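Local atomic coordinates of lactococcal prophage ps3 protein 05 (Staphylococcus epidermidis ATCC 12228, PDB entry 3G8W), a protein that probably transfers an acetyl group from acetyl-coenzyme A to a substrate not yet identified, as a member of the GNAT acetyltransferase superfamily. Residues 58-63 with 100-105; 66-71 with 89-94; 116-121 with 160-165. All coordinates share one frame; numbering follows the deposited sequence.

Contact 1 (58-63 with 100-105); sequences FGAFED and RELINH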
ATOM      1  N   PHE B  58      -0.755 -18.359   1.401  1.00 45.05           N
ATOM      2  CA  PHE B  58      -1.375 -19.630   1.767  1.00 45.62           C
ATOM      3  C   PHE B  58      -1.587 -20.525   0.566  1.00 45.96           C
ATOM      4  O   PHE B  58      -1.846 -20.027  -0.535  1.00 46.73           O
ATOM      5  CB  PHE B  58      -2.710 -19.406   2.430  1.00 45.60           C
ATOM      6  CG  PHE B  58      -2.624 -18.734   3.752  1.00 45.52           C
ATOM      7  CD1 PHE B  58      -2.792 -19.465   4.917  1.00 45.25           C
ATOM      8  CD2 PHE B  58      -2.430 -17.358   3.834  1.00 45.18           C
ATOM      9  CE1 PHE B  58      -2.750 -18.829   6.143  1.00 46.20           C
ATOM     10  CE2 PHE B  58      -2.379 -16.711   5.066  1.00 45.50           C
ATOM     11  CZ  PHE B  58      -2.542 -17.434   6.218  1.00 45.68           C
ATOM     12  N   GLY B  59      -1.501 -21.838   0.786  1.00 45.95           N
ATOM     13  CA  GLY B  59      -1.757 -22.827  -0.266  1.00 45.97           C
ATOM     14  C   GLY B  59      -2.784 -23.881   0.102  1.00 46.07           C
ATOM     15  O   GLY B  59      -2.863 -24.296   1.254  1.00 45.36           O
ATOM     16  N   ALA B  60      -3.592 -24.293  -0.876  1.00 46.73           N
ATOM     17  CA  ALA B  60      -4.461 -25.467  -0.722  1.00 47.13           C
ATOM     18  C   ALA B  60      -3.813 -26.690  -1.387  1.00 47.90           C
ATOM     19  O   ALA B  60      -3.299 -26.606  -2.510  1.00 47.95           O
ATOM     20  CB  ALA B  60      -5.822 -25.205  -1.302  1.00 45.88           C
ATOM     21  N   PHE B  61      -3.831 -27.821  -0.687  1.00 48.73           N
ATOM     22  CA  PHE B  61      -3.139 -29.015  -1.157  1.00 49.90           C
ATOM     23  C   PHE B  61      -4.057 -30.196  -1.362  1.00 51.86           C
ATOM     24  O   PHE B  61      -4.799 -30.588  -0.455  1.00 52.34           O
ATOM     25  CB  PHE B  61      -2.018 -29.407  -0.200  1.00 48.96           C
ATOM     26  CG  PHE B  61      -0.803 -28.547  -0.318  1.00 48.79           C
ATOM     27  CD1 PHE B  61       0.173 -28.831  -1.272  1.00 48.54           C
ATOM     28  CD2 PHE B  61      -0.640 -27.432   0.505  1.00 48.66           C
ATOM     29  CE1 PHE B  61       1.301 -28.025  -1.395  1.00 48.49           C
ATOM     30  CE2 PHE B  61       0.488 -26.622   0.395  1.00 48.53           C
ATOM     31  CZ  PHE B  61       1.462 -26.918  -0.559  1.00 48.49           C
ATOM     32  N   GLU B  62      -4.001 -30.740  -2.575  1.00 53.68           N
ATOM     33  CA  GLU B  62      -4.555 -32.049  -2.897  1.00 54.68           C
ATOM     34  C   GLU B  62      -3.360 -33.011  -2.937  1.00 54.22           C
ATOM     35  O   GLU B  62      -2.492 -32.881  -3.804  1.00 54.32           O
ATOM     36  CB  GLU B  62      -5.263 -31.992  -4.251  1.00 55.80           C
ATOM     37  CG  GLU B  62      -6.297 -33.075  -4.503  1.00 57.66           C
ATOM     38  CD  GLU B  62      -6.620 -33.247  -5.995  1.00 58.95           C
ATOM     39  OE1 GLU B  62      -6.117 -32.429  -6.815  1.00 59.48           O
ATOM     40  OE2 GLU B  62      -7.363 -34.205  -6.352  1.00 59.63           O
ATOM     41  N   ASP B  63      -3.310 -33.957  -1.999  1.00 53.63           N
ATOM     42  CA  ASP B  63      -2.131 -34.826  -1.814  1.00 53.26           C
ATOM     43  C   ASP B  63      -0.824 -34.014  -1.893  1.00 52.85           C
ATOM     44  O   ASP B  63      -0.654 -33.036  -1.154  1.00 52.46           O
ATOM     45  CB  ASP B  63      -2.136 -35.997  -2.810  1.00 52.88           C
ATOM     46  N   ARG B 100     -12.744 -21.139  -2.839  1.00 44.04           N
ATOM     47  CA  ARG B 100     -13.685 -20.695  -1.815  1.00 41.78           C
ATOM     48  C   ARG B 100     -13.251 -21.230  -0.465  1.00 42.77           C
ATOM     49  O   ARG B 100     -13.298 -20.520   0.525  1.00 44.15           O
ATOM     50  CB  ARG B 100     -15.102 -21.123  -2.146  1.00 38.25           C
ATOM     51  CG  ARG B 100     -16.107 -20.740  -1.127  1.00 36.36           C
ATOM     52  CD  ARG B 100     -17.529 -21.070  -1.569  1.00 36.72           C
ATOM     53  NE  ARG B 100     -17.851 -20.604  -2.924  1.00 37.68           N
ATOM     54  CZ  ARG B 100     -18.248 -19.369  -3.244  1.00 37.66           C
ATOM     55  NH1 ARG B 100     -18.386 -18.438  -2.320  1.00 38.33           N
ATOM     56  NH2 ARG B 100     -18.506 -19.059  -4.502  1.00 37.38           N
ATOM     57  N   GLU B 101     -12.791 -22.468  -0.419  1.00 43.56           N
ATOM     58  CA  GLU B 101     -12.333 -23.025   0.841  1.00 44.61           C
ATOM     59  C   GLU B 101     -11.046 -22.329   1.304  1.00 44.46           C
ATOM     60  O   GLU B 101     -10.858 -22.061   2.496  1.00 44.66           O
ATOM     61  CB  GLU B 101     -12.136 -24.524   0.698  1.00 46.22           C
ATOM     62  CG  GLU B 101     -12.324 -25.300   1.965  1.00 48.88           C
ATOM     63  CD  GLU B 101     -12.124 -26.794   1.734  1.00 51.67           C
ATOM     64  OE1 GLU B 101     -11.226 -27.391   2.394  1.00 52.79           O
ATOM     65  OE2 GLU B 101     -12.859 -27.369   0.875  1.00 52.48           O
ATOM     66  N   LEU B 102     -10.166 -22.032   0.354  1.00 43.67           N
ATOM     67  CA  LEU B 102      -8.944 -21.290   0.630  1.00 43.62           C
ATOM     68  C   LEU B 102      -9.213 -19.865   1.188  1.00 43.69           C
ATOM     69  O   LEU B 102      -8.635 -19.498   2.219  1.00 43.17           O
ATOM     70  CB  LEU B 102      -8.121 -21.207  -0.655  1.00 43.65           C
ATOM     71  CG  LEU B 102      -6.601 -21.108  -0.728  1.00 43.91           C
ATOM     72  CD1 LEU B 102      -6.272 -19.930  -1.583  1.00 43.82           C
ATOM     73  CD2 LEU B 102      -5.928 -20.972   0.603  1.00 44.57           C
ATOM     74  N   ILE B 103     -10.083 -19.080   0.518  1.00 43.30           N
ATOM     75  CA  ILE B 103     -10.371 -17.694   0.939  1.00 42.77           C
ATOM     76  C   ILE B 103     -10.898 -17.714   2.363  1.00 43.52           C
ATOM     77  O   ILE B 103     -10.438 -16.945   3.202  1.00 44.44           O
ATOM     78  CB  ILE B 103     -11.299 -16.892  -0.049  1.00 41.93           C
ATOM     79  CG1 ILE B 103     -10.590 -16.633  -1.382  1.00 41.50           C
ATOM     80  CG2 ILE B 103     -11.733 -15.544   0.524  1.00 40.37           C
ATOM     81  CD1 ILE B 103      -9.089 -16.428  -1.273  1.00 40.60           C
ATOM     82  N   ASN B 104     -11.805 -18.640   2.647  1.00 43.74           N
ATOM     83  CA  ASN B 104     -12.299 -18.831   3.999  1.00 44.50           C
ATOM     84  C   ASN B 104     -11.228 -19.097   5.042  1.00 44.38           C
ATOM     85  O   ASN B 104     -11.286 -18.519   6.120  1.00 45.47           O
ATOM     86  CB  ASN B 104     -13.358 -19.908   4.041  1.00 45.50           C
ATOM     87  CG  ASN B 104     -14.771 -19.353   3.860  1.00 47.80           C
ATOM     88  OD1 ASN B 104     -15.734 -20.003   4.261  1.00 50.57           O
ATOM     89  ND2 ASN B 104     -14.908 -18.162   3.274  1.00 47.33           N
ATOM     90  N   HIS B 105     -10.248 -19.939   4.725  1.00 43.62           N
ATOM     91  CA  HIS B 105      -9.157 -20.228   5.655  1.00 43.59           C
ATOM     92  C   HIS B 105      -8.470 -18.904   5.941  1.00 44.66           C
ATOM     93  O   HIS B 105      -8.208 -18.555   7.101  1.00 44.94           O
ATOM     94  CB  HIS B 105      -8.161 -21.220   5.034  1.00 43.23           C
ATOM     95  CG  HIS B 105      -7.083 -21.688   5.969  1.00 43.32           C
ATOM     96  ND1 HIS B 105      -6.030 -20.885   6.364  1.00 43.76           N
ATOM     97  CD2 HIS B 105      -6.873 -22.890   6.557  1.00 43.15           C
ATOM     98  CE1 HIS B 105      -5.235 -21.562   7.176  1.00 42.92           C
ATOM     99  NE2 HIS B 105      -5.720 -22.782   7.303  1.00 42.92           N
TER

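Contact 2 (66-71 with 89-94); sequences LVATCT and NFVKNN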
ATOM      1  N   LEU B  66       0.051 -28.672  -4.958  1.00 47.17           N
ATOM      2  CA  LEU B  66      -0.490 -27.375  -4.605  1.00 46.72           C
ATOM      3  C   LEU B  66      -1.588 -27.043  -5.624  1.00 46.68           C
ATOM      4  O   LEU B  66      -1.378 -27.153  -6.831  1.00 46.67           O
ATOM      5  CB  LEU B  66       0.619 -26.320  -4.590  1.00 45.99           C
ATOM      6  CG  LEU B  66       0.234 -24.916  -4.120  1.00 45.98           C
ATOM      7  CD1 LEU B  66      -0.299 -24.886  -2.683  1.00 45.39           C
ATOM      8  CD2 LEU B  66       1.410 -23.968  -4.305  1.00 46.05           C
ATOM      9  N   VAL B  67      -2.763 -26.657  -5.139  1.00 46.47           N
ATOM     10  CA  VAL B  67      -3.953 -26.598  -5.996  1.00 46.30           C
ATOM     11  C   VAL B  67      -4.500 -25.185  -6.081  1.00 46.53           C
ATOM     12  O   VAL B  67      -5.004 -24.753  -7.115  1.00 46.50           O
ATOM     13  CB  VAL B  67      -5.034 -27.577  -5.504  1.00 45.91           C
ATOM     14  CG1 VAL B  67      -6.325 -27.348  -6.213  1.00 46.73           C
ATOM     15  CG2 VAL B  67      -4.584 -28.997  -5.744  1.00 45.99           C
ATOM     16  N   ALA B  68      -4.392 -24.461  -4.982  1.00 46.98           N
ATOM     17  CA  ALA B  68      -4.717 -23.057  -4.991  1.00 46.82           C
ATOM     18  C   ALA B  68      -3.690 -22.290  -4.163  1.00 46.18           C
ATOM     19  O   ALA B  68      -2.873 -22.897  -3.465  1.00 44.51           O
ATOM     20  CB  ALA B  68      -6.137 -22.844  -4.475  1.00 47.46           C
ATOM     21  N   THR B  69      -3.736 -20.959  -4.262  1.00 46.63           N
ATOM     22  CA  THR B  69      -2.775 -20.077  -3.580  1.00 46.49           C
ATOM     23  C   THR B  69      -3.340 -18.680  -3.411  1.00 47.11           C
ATOM     24  O   THR B  69      -4.132 -18.217  -4.239  1.00 48.30           O
ATOM     25  CB  THR B  69      -1.442 -19.982  -4.352  1.00 45.79           C
ATOM     26  OG1 THR B  69      -0.365 -20.363  -3.489  1.00 46.06           O
ATOM     27  CG2 THR B  69      -1.201 -18.573  -4.915  1.00 44.75           C
ATOM     28  N   CYS B  70      -2.934 -17.999  -2.346  1.00 47.43           N
ATOM     29  CA  CYS B  70      -3.313 -16.611  -2.173  1.00 47.67           C
ATOM     30  C   CYS B  70      -2.429 -15.919  -1.156  1.00 47.34           C
ATOM     31  O   CYS B  70      -2.098 -16.514  -0.139  1.00 48.65           O
ATOM     32  CB  CYS B  70      -4.757 -16.537  -1.729  1.00 48.45           C
ATOM     33  SG  CYS B  70      -5.386 -14.894  -1.848  1.00 51.99           S
ATOM     34  N   THR B  71      -2.044 -14.672  -1.418  1.00 46.65           N
ATOM     35  CA  THR B  71      -1.219 -13.920  -0.462  1.00 46.55           C
ATOM     36  C   THR B  71      -2.016 -13.033   0.482  1.00 46.60           C
ATOM     37  O   THR B  71      -2.914 -12.321   0.068  1.00 45.78           O
ATOM     38  CB  THR B  71      -0.168 -13.038  -1.157  1.00 46.12           C
ATOM     39  OG1 THR B  71       0.837 -13.867  -1.727  1.00 46.11           O
ATOM     40  CG2 THR B  71       0.506 -12.122  -0.166  1.00 45.64           C
ATOM     41  N   ASN B  89      -4.138 -14.329  -6.280  1.00 47.41           N
ATOM     42  CA  ASN B  89      -4.973 -15.530  -6.133  1.00 46.29           C
ATOM     43  C   ASN B  89      -4.788 -16.467  -7.346  1.00 45.66           C
ATOM     44  O   ASN B  89      -5.416 -16.276  -8.376  1.00 44.66           O
ATOM     45  CB  ASN B  89      -6.447 -15.121  -5.934  1.00 44.76           C
ATOM     46  CG  ASN B  89      -7.361 -16.283  -5.503  1.00 45.27           C
ATOM     47  OD1 ASN B  89      -8.582 -16.168  -5.611  1.00 46.08           O
ATOM     48  ND2 ASN B  89      -6.791 -17.386  -5.023  1.00 43.68           N
ATOM     49  N   PHE B  90      -3.900 -17.455  -7.222  1.00 45.45           N
ATOM     50  CA  PHE B  90      -3.691 -18.460  -8.286  1.00 45.54           C
ATOM     51  C   PHE B  90      -4.392 -19.772  -7.981  1.00 45.34           C
ATOM     52  O   PHE B  90      -4.185 -20.374  -6.923  1.00 44.33           O
ATOM     53  CB  PHE B  90      -2.206 -18.732  -8.577  1.00 45.17           C
ATOM     54  CG  PHE B  90      -1.408 -17.505  -8.867  1.00 45.69           C
ATOM     55  CD1 PHE B  90      -1.680 -16.729  -9.975  1.00 45.73           C
ATOM     56  CD2 PHE B  90      -0.367 -17.128  -8.035  1.00 46.31           C
ATOM     57  CE1 PHE B  90      -0.940 -15.576 -10.257  1.00 45.93           C
ATOM     58  CE2 PHE B  90       0.376 -15.980  -8.304  1.00 46.94           C
ATOM     59  CZ  PHE B  90       0.088 -15.203  -9.424  1.00 46.54           C
ATOM     60  N   VAL B  91      -5.221 -20.214  -8.924  1.00 45.93           N
ATOM     61  CA  VAL B  91      -5.967 -21.452  -8.766  1.00 46.09           C
ATOM     62  C   VAL B  91      -5.713 -22.335  -9.969  1.00 47.11           C
ATOM     63  O   VAL B  91      -5.600 -21.832 -11.071  1.00 47.05           O
ATOM     64  CB  VAL B  91      -7.475 -21.188  -8.622  1.00 45.57           C
ATOM     65  CG1 VAL B  91      -8.148 -22.324  -7.852  1.00 44.73           C
ATOM     66  CG2 VAL B  91      -7.731 -19.827  -7.937  1.00 44.81           C
ATOM     67  N   LYS B  92      -5.608 -23.646  -9.739  1.00 48.69           N
ATOM     68  CA  LYS B  92      -5.377 -24.633 -10.790  1.00 49.84           C
ATOM     69  C   LYS B  92      -6.704 -25.128 -11.334  1.00 51.65           C
ATOM     70  O   LYS B  92      -7.596 -25.494 -10.569  1.00 51.76           O
ATOM     71  CB  LYS B  92      -4.568 -25.812 -10.248  1.00 49.25           C
ATOM     72  CG  LYS B  92      -4.134 -26.836 -11.290  1.00 48.42           C
ATOM     73  CD  LYS B  92      -3.776 -28.138 -10.594  1.00 48.15           C
ATOM     74  CE  LYS B  92      -3.194 -29.179 -11.546  1.00 47.81           C
ATOM     75  NZ  LYS B  92      -2.536 -30.297 -10.809  1.00 47.29           N
ATOM     76  N   ASN B  93      -6.815 -25.135 -12.662  1.00 53.99           N
ATOM     77  CA  ASN B  93      -8.036 -25.516 -13.382  1.00 56.12           C
ATOM     78  C   ASN B  93      -9.200 -24.560 -13.162  1.00 57.57           C
ATOM     79  O   ASN B  93     -10.220 -24.640 -13.838  1.00 58.45           O
ATOM     80  CB  ASN B  93      -8.452 -26.942 -13.043  1.00 56.56           C
ATOM     81  CG  ASN B  93      -7.429 -27.956 -13.483  1.00 57.07           C
ATOM     82  OD1 ASN B  93      -7.309 -28.259 -14.668  1.00 57.57           O
ATOM     83  ND2 ASN B  93      -6.681 -28.490 -12.528  1.00 57.33           N
ATOM     84  N   ASN B  94      -9.043 -23.629 -12.234  1.00 59.36           N
ATOM     85  CA  ASN B  94     -10.140 -22.757 -11.889  1.00 59.69           C
ATOM     86  C   ASN B  94     -11.183 -23.568 -11.114  1.00 59.00           C
ATOM     87  O   ASN B  94     -12.377 -23.512 -11.401  1.00 59.59           O
ATOM     88  CB  ASN B  94     -10.746 -22.160 -13.164  1.00 60.87           C
ATOM     89  CG  ASN B  94     -11.449 -20.849 -12.907  1.00 62.29           C
ATOM     90  OD1 ASN B  94     -11.222 -20.195 -11.873  1.00 62.53           O
ATOM     91  ND2 ASN B  94     -12.311 -20.447 -13.844  1.00 61.94           N
TER

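Contact 3 (116-121 with 160-165); sequences ETLMIA and LIYSTT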
ATOM      1  N   GLU B 116      -8.825  -6.419  11.100  1.00 42.98           N
ATOM      2  CA  GLU B 116     -10.214  -6.007  11.061  1.00 43.12           C
ATOM      3  C   GLU B 116     -10.825  -5.940   9.684  1.00 43.53           C
ATOM      4  O   GLU B 116     -12.022  -6.176   9.522  1.00 43.79           O
ATOM      5  CB  GLU B 116     -10.360  -4.657  11.729  1.00 43.52           C
ATOM      6  CG  GLU B 116     -11.034  -4.733  13.044  1.00 45.11           C
ATOM      7  CD  GLU B 116     -10.384  -3.852  14.047  1.00 46.12           C
ATOM      8  OE1 GLU B 116     -10.520  -2.618  13.934  1.00 46.93           O
ATOM      9  OE2 GLU B 116      -9.723  -4.395  14.953  1.00 47.84           O
ATOM     10  N   THR B 117     -10.034  -5.574   8.683  1.00 44.26           N
ATOM     11  CA  THR B 117     -10.604  -5.477   7.368  1.00 45.06           C
ATOM     12  C   THR B 117      -9.686  -6.023   6.260  1.00 45.27           C
ATOM     13  O   THR B 117      -8.461  -5.904   6.337  1.00 45.20           O
ATOM     14  CB  THR B 117     -11.142  -4.040   7.074  1.00 46.32           C
ATOM     15  OG1 THR B 117     -10.132  -3.224   6.488  1.00 46.84           O
ATOM     16  CG2 THR B 117     -11.723  -3.352   8.325  1.00 46.09           C
ATOM     17  N   LEU B 118     -10.295  -6.638   5.242  1.00 45.48           N
ATOM     18  CA  LEU B 118      -9.564  -7.151   4.086  1.00 46.16           C
ATOM     19  C   LEU B 118      -9.938  -6.373   2.843  1.00 47.34           C
ATOM     20  O   LEU B 118     -11.121  -6.055   2.639  1.00 47.67           O
ATOM     21  CB  LEU B 118      -9.849  -8.628   3.855  1.00 45.81           C
ATOM     22  CG  LEU B 118      -9.406  -9.566   4.982  1.00 46.94           C
ATOM     23  CD1 LEU B 118      -9.797 -11.016   4.680  1.00 47.36           C
ATOM     24  CD2 LEU B 118      -7.920  -9.465   5.267  1.00 46.17           C
HETATM   25  N   MSE B 119      -8.924  -6.065   2.032  1.00 46.92           N
HETATM   26  CA  MSE B 119      -9.113  -5.460   0.738  1.00 48.22           C
HETATM   27  C   MSE B 119      -8.454  -6.256  -0.388  1.00 47.79           C
HETATM   28  O   MSE B 119      -7.417  -6.903  -0.214  1.00 48.60           O
HETATM   29  CB  MSE B 119      -8.568  -4.040   0.725  1.00 50.42           C
HETATM   30  CG  MSE B 119      -9.483  -2.983   1.288  1.00 53.69           C
HETATM   31 SE   MSE B 119      -8.369  -1.591   2.066  0.50 58.08          SE
HETATM   32  CE  MSE B 119      -7.786  -0.594   0.529  1.00 59.17           C
ATOM     33  N   ILE B 120      -9.058  -6.173  -1.560  1.00 46.63           N
ATOM     34  CA  ILE B 120      -8.501  -6.746  -2.767  1.00 45.29           C
ATOM     35  C   ILE B 120      -8.786  -5.792  -3.912  1.00 45.33           C
ATOM     36  O   ILE B 120      -9.858  -5.195  -3.984  1.00 44.74           O
ATOM     37  CB  ILE B 120      -9.042  -8.187  -3.042  1.00 44.79           C
ATOM     38  CG1 ILE B 120      -8.301  -8.838  -4.203  1.00 44.94           C
ATOM     39  CG2 ILE B 120     -10.589  -8.250  -3.173  1.00 42.33           C
ATOM     40  CD1 ILE B 120      -8.171 -10.362  -4.013  1.00 45.46           C
ATOM     41  N   ALA B 121      -7.788  -5.614  -4.770  1.00 46.40           N
ATOM     42  CA  ALA B 121      -7.927  -4.836  -5.987  1.00 46.50           C
ATOM     43  C   ALA B 121      -8.082  -5.824  -7.120  1.00 48.18           C
ATOM     44  O   ALA B 121      -7.235  -6.709  -7.307  1.00 49.74           O
ATOM     45  CB  ALA B 121      -6.709  -3.961  -6.202  1.00 44.90           C
ATOM     46  N   LEU B 160     -12.343  -3.804  -3.613  1.00 49.44           N
ATOM     47  CA  LEU B 160     -13.336  -4.370  -2.705  1.00 50.06           C
ATOM     48  C   LEU B 160     -12.852  -4.501  -1.259  1.00 49.33           C
ATOM     49  O   LEU B 160     -11.651  -4.658  -0.981  1.00 48.23           O
ATOM     50  CB  LEU B 160     -13.767  -5.737  -3.199  1.00 50.98           C
ATOM     51  CG  LEU B 160     -14.565  -5.855  -4.477  1.00 51.25           C
ATOM     52  CD1 LEU B 160     -13.835  -5.190  -5.588  1.00 51.30           C
ATOM     53  CD2 LEU B 160     -14.717  -7.344  -4.724  1.00 50.95           C
ATOM     54  N   ILE B 161     -13.813  -4.489  -0.349  1.00 48.75           N
ATOM     55  CA  ILE B 161     -13.520  -4.565   1.074  1.00 49.12           C
ATOM     56  C   ILE B 161     -14.435  -5.610   1.758  1.00 48.66           C
ATOM     57  O   ILE B 161     -15.619  -5.763   1.424  1.00 45.31           O
ATOM     58  CB  ILE B 161     -13.614  -3.156   1.727  1.00 49.90           C
ATOM     59  CG1 ILE B 161     -13.358  -3.192   3.227  1.00 51.17           C
ATOM     60  CG2 ILE B 161     -14.983  -2.517   1.456  1.00 49.98           C
ATOM     61  CD1 ILE B 161     -13.111  -1.793   3.853  1.00 51.84           C
ATOM     62  N   TYR B 162     -13.832  -6.361   2.679  1.00 49.65           N
ATOM     63  CA  TYR B 162     -14.550  -7.267   3.545  1.00 49.86           C
ATOM     64  C   TYR B 162     -14.162  -6.906   4.965  1.00 49.43           C
ATOM     65  O   TYR B 162     -12.998  -6.660   5.256  1.00 48.94           O
ATOM     66  CB  TYR B 162     -14.183  -8.706   3.197  1.00 50.98           C
ATOM     67  CG  TYR B 162     -14.787  -9.766   4.088  1.00 52.26           C
ATOM     68  CD1 TYR B 162     -15.969 -10.407   3.739  1.00 52.73           C
ATOM     69  CD2 TYR B 162     -14.159 -10.142   5.271  1.00 52.57           C
ATOM     70  CE1 TYR B 162     -16.513 -11.389   4.552  1.00 53.01           C
ATOM     71  CE2 TYR B 162     -14.695 -11.106   6.094  1.00 53.11           C
ATOM     72  CZ  TYR B 162     -15.868 -11.735   5.729  1.00 53.71           C
ATOM     73  OH  TYR B 162     -16.382 -12.715   6.558  1.00 54.10           O
ATOM     74  N   SER B 163     -15.153  -6.842   5.840  1.00 50.03           N
ATOM     75  CA  SER B 163     -14.909  -6.600   7.244  1.00 50.91           C
ATOM     76  C   SER B 163     -15.018  -7.887   8.076  1.00 52.62           C
ATOM     77  O   SER B 163     -15.973  -8.649   7.946  1.00 51.98           O
ATOM     78  CB  SER B 163     -15.878  -5.564   7.758  1.00 49.86           C
ATOM     79  OG  SER B 163     -16.132  -5.829   9.117  1.00 51.97           O
ATOM     80  N   THR B 164     -14.043  -8.131   8.941  1.00 54.56           N
ATOM     81  CA  THR B 164     -14.063  -9.359   9.710  1.00 56.79           C
ATOM     82  C   THR B 164     -14.651  -9.169  11.100  1.00 58.77           C
ATOM     83  O   THR B 164     -14.375  -9.966  11.989  1.00 59.22           O
ATOM     84  CB  THR B 164     -12.664  -9.979   9.836  1.00 56.60           C
ATOM     85  OG1 THR B 164     -11.765  -9.002  10.367  1.00 56.45           O
ATOM     86  CG2 THR B 164     -12.162 -10.464   8.489  1.00 56.11           C
ATOM     87  N   THR B 165     -15.464  -8.129  11.282  1.00 61.47           N
ATOM     88  CA  THR B 165     -16.089  -7.818  12.586  1.00 64.30           C
ATOM     89  C   THR B 165     -17.619  -7.859  12.477  1.00 66.01           C
ATOM     90  O   THR B 165     -18.168  -7.444  11.440  1.00 66.67           O
ATOM     91  CB  THR B 165     -15.653  -6.413  13.099  1.00 64.62           C
ATOM     92  OG1 THR B 165     -15.822  -5.446  12.049  1.00 64.64           O
ATOM     93  CG2 THR B 165     -14.184  -6.424  13.539  1.00 64.05           C
TER

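Contact 1 (58-63 with 100-105)
F58 meets the helical segment 100-105 at two residues, H105 with its ring and L102 with its CB. Its chi1 of -66° sets CG anti to the carbonyl carbon and beside the backbone N. One flank of the ring, CD1 and CE1, lies against the ND1-CE1 side of H105, with F58 CD1 3.8 Å from H105 ND1 and F58 CE1 3.8 Å from H105 CE1. The ring centroids are 5.5 Å apart and the planes are inclined at 57°, an oblique pair. As whole side chains the two cross at about a right angle. Y109, one turn further along the same helix, adds a true edge-to-face partner to F58.

Nearer the backbone, F58 CB lies 4.0 Å from L102 CD2. The same methyl reaches the main chain at the next residue, where G59 C is 4.3 Å from L102 CD2. A60 then returns to the helix side of the strand: its CB rests 4.2 Å from L102 CG, and its CA forms the closest backbone approach, 6.3 Å from the CA of L102. L102 thus lies against three successive residues, with CG nearest A60 and CD2 nearest F58 and G59.

Beyond A60 the strand parts from the helix. The axes of 58-62 and 100-105 run at 138° to each other and are 8.8 Å apart at their nearest. I7 of strand 6-9 and C70 of strand 65-74 also touch L102, which places this helix over several strands of the sheet.

With neither salt bridges nor polar bonds between the segments, the contact rests on van der Waals packing of F58, A60 and L102, while H105 brings a polar ring to the margin of an otherwise buried interface.

Contact 2 (66-71 with 89-94)
T69 O receives two donors from segment 89-94. The stronger is a side chain: N89, its CG anti to the backbone N (chi1 -169°), places ND2 2.9 Å from T69 O with an N-H...O angle of 153°, the oxygen almost in the plane of the amide. The backbone N of F90 adds a weak bond to T69 O, and T69 N to F90 O is likewise weak because it is strongly bent. Further along, K92 N bonds V67 O at 2.9 Å, approached nearly along the C=O axis.

Apolar contacts flank these bonds. T69 CG2 sits 3.5 Å from F90 CD2, the two side chains running alongside one another on the same face, while A68 CB meets V91 CG1 at 4.0 Å on the other face of the sheet.

In the second shell, N99 ND2 on helix 96-112 donates to N89 OD1, so both polar ends of the N89 amide have partners. H26 meets the F90 ring, and helix 15-24 packs on T69 and F90. On the far side of strand 65-74, V67 and A68 both face A60, a classic beta bulge.

With two of the backbone bonds weak, the N89 amide does part of the work of strand pairing: it supplements the main-chain ladder and, through N99, ties this hairpin to the helix that follows it.

Contact 3 (116-121 with 160-165)
In I120, chi1 of -172° puts CG1 anti to the backbone N and CG2 between N and the carbonyl carbon, where I120 CG2 is 4.1 Å from L160 CB. In Y162, CG is anti to the backbone N (chi1 176°); L118 CB and Y162 CB are 4.4 Å apart, and L118 CD1 lies obliquely to the ring. These four residues share one face of the sheet, where L118 and Y162 also touch I107 of helix 96-112. On the other face, M119, a selenomethionine, brings CG to 4.2 Å from I161 CB; its side chain is also about 3 Å, at nearest atoms, from a bound buffer molecule, 2-(cyclohexylamino)ethanesulfonic acid.

The main-chain pairing is regular. L118 N to Y162 O and Y162 N to L118 O are both 2.7 Å, and I120 and L160 exchange a second reciprocal pair. M119-I161 lies between these two as a non-hydrogen-bonded pair; T117-S163 is another, on the E116 side of L118-Y162.

Past the ladder, T164 N still bonds E116 O at 2.9 Å with an angle of 172°, and T164 OG1 bonds I115 O. S163 OG accepts from T165 N at 3.2 Å, forming an ST turn, and E116 CG touches T165 CG2 at 3.6 Å. The carboxylate of E116 is held by K149 and Y154 of the second subunit.

The contact joins the fifth and seventh strands, 153-163 lying between 117-123 and 139-150; the parallel 83-91/117-123 pair beside it is where N-terminal strands meet C-terminal ones, as in the GNAT fold.

How the contacts relate
All three contacts reach the same seven-strand sheet. Contacts 1 and 2 touch, their centres about 8 Å apart, through backbone pairing of the neighbouring strands 55-62 and 65-74; both are buried, and no residue of the other subunit touches either. Contact 3 lies across the chain's centre from contact 2, centres about 20 Å apart, and is only partly buried, with E116 reaching the second subunit. Helix 96-112 is common ground: it supplies one side of contact 1 and packs on residues of the other two. The chemistry follows the place: apolar helix-on-sheet packing in contact 1, an irregular ladder reinforced by an amide in contact 2, a regular antiparallel ladder in contact 3.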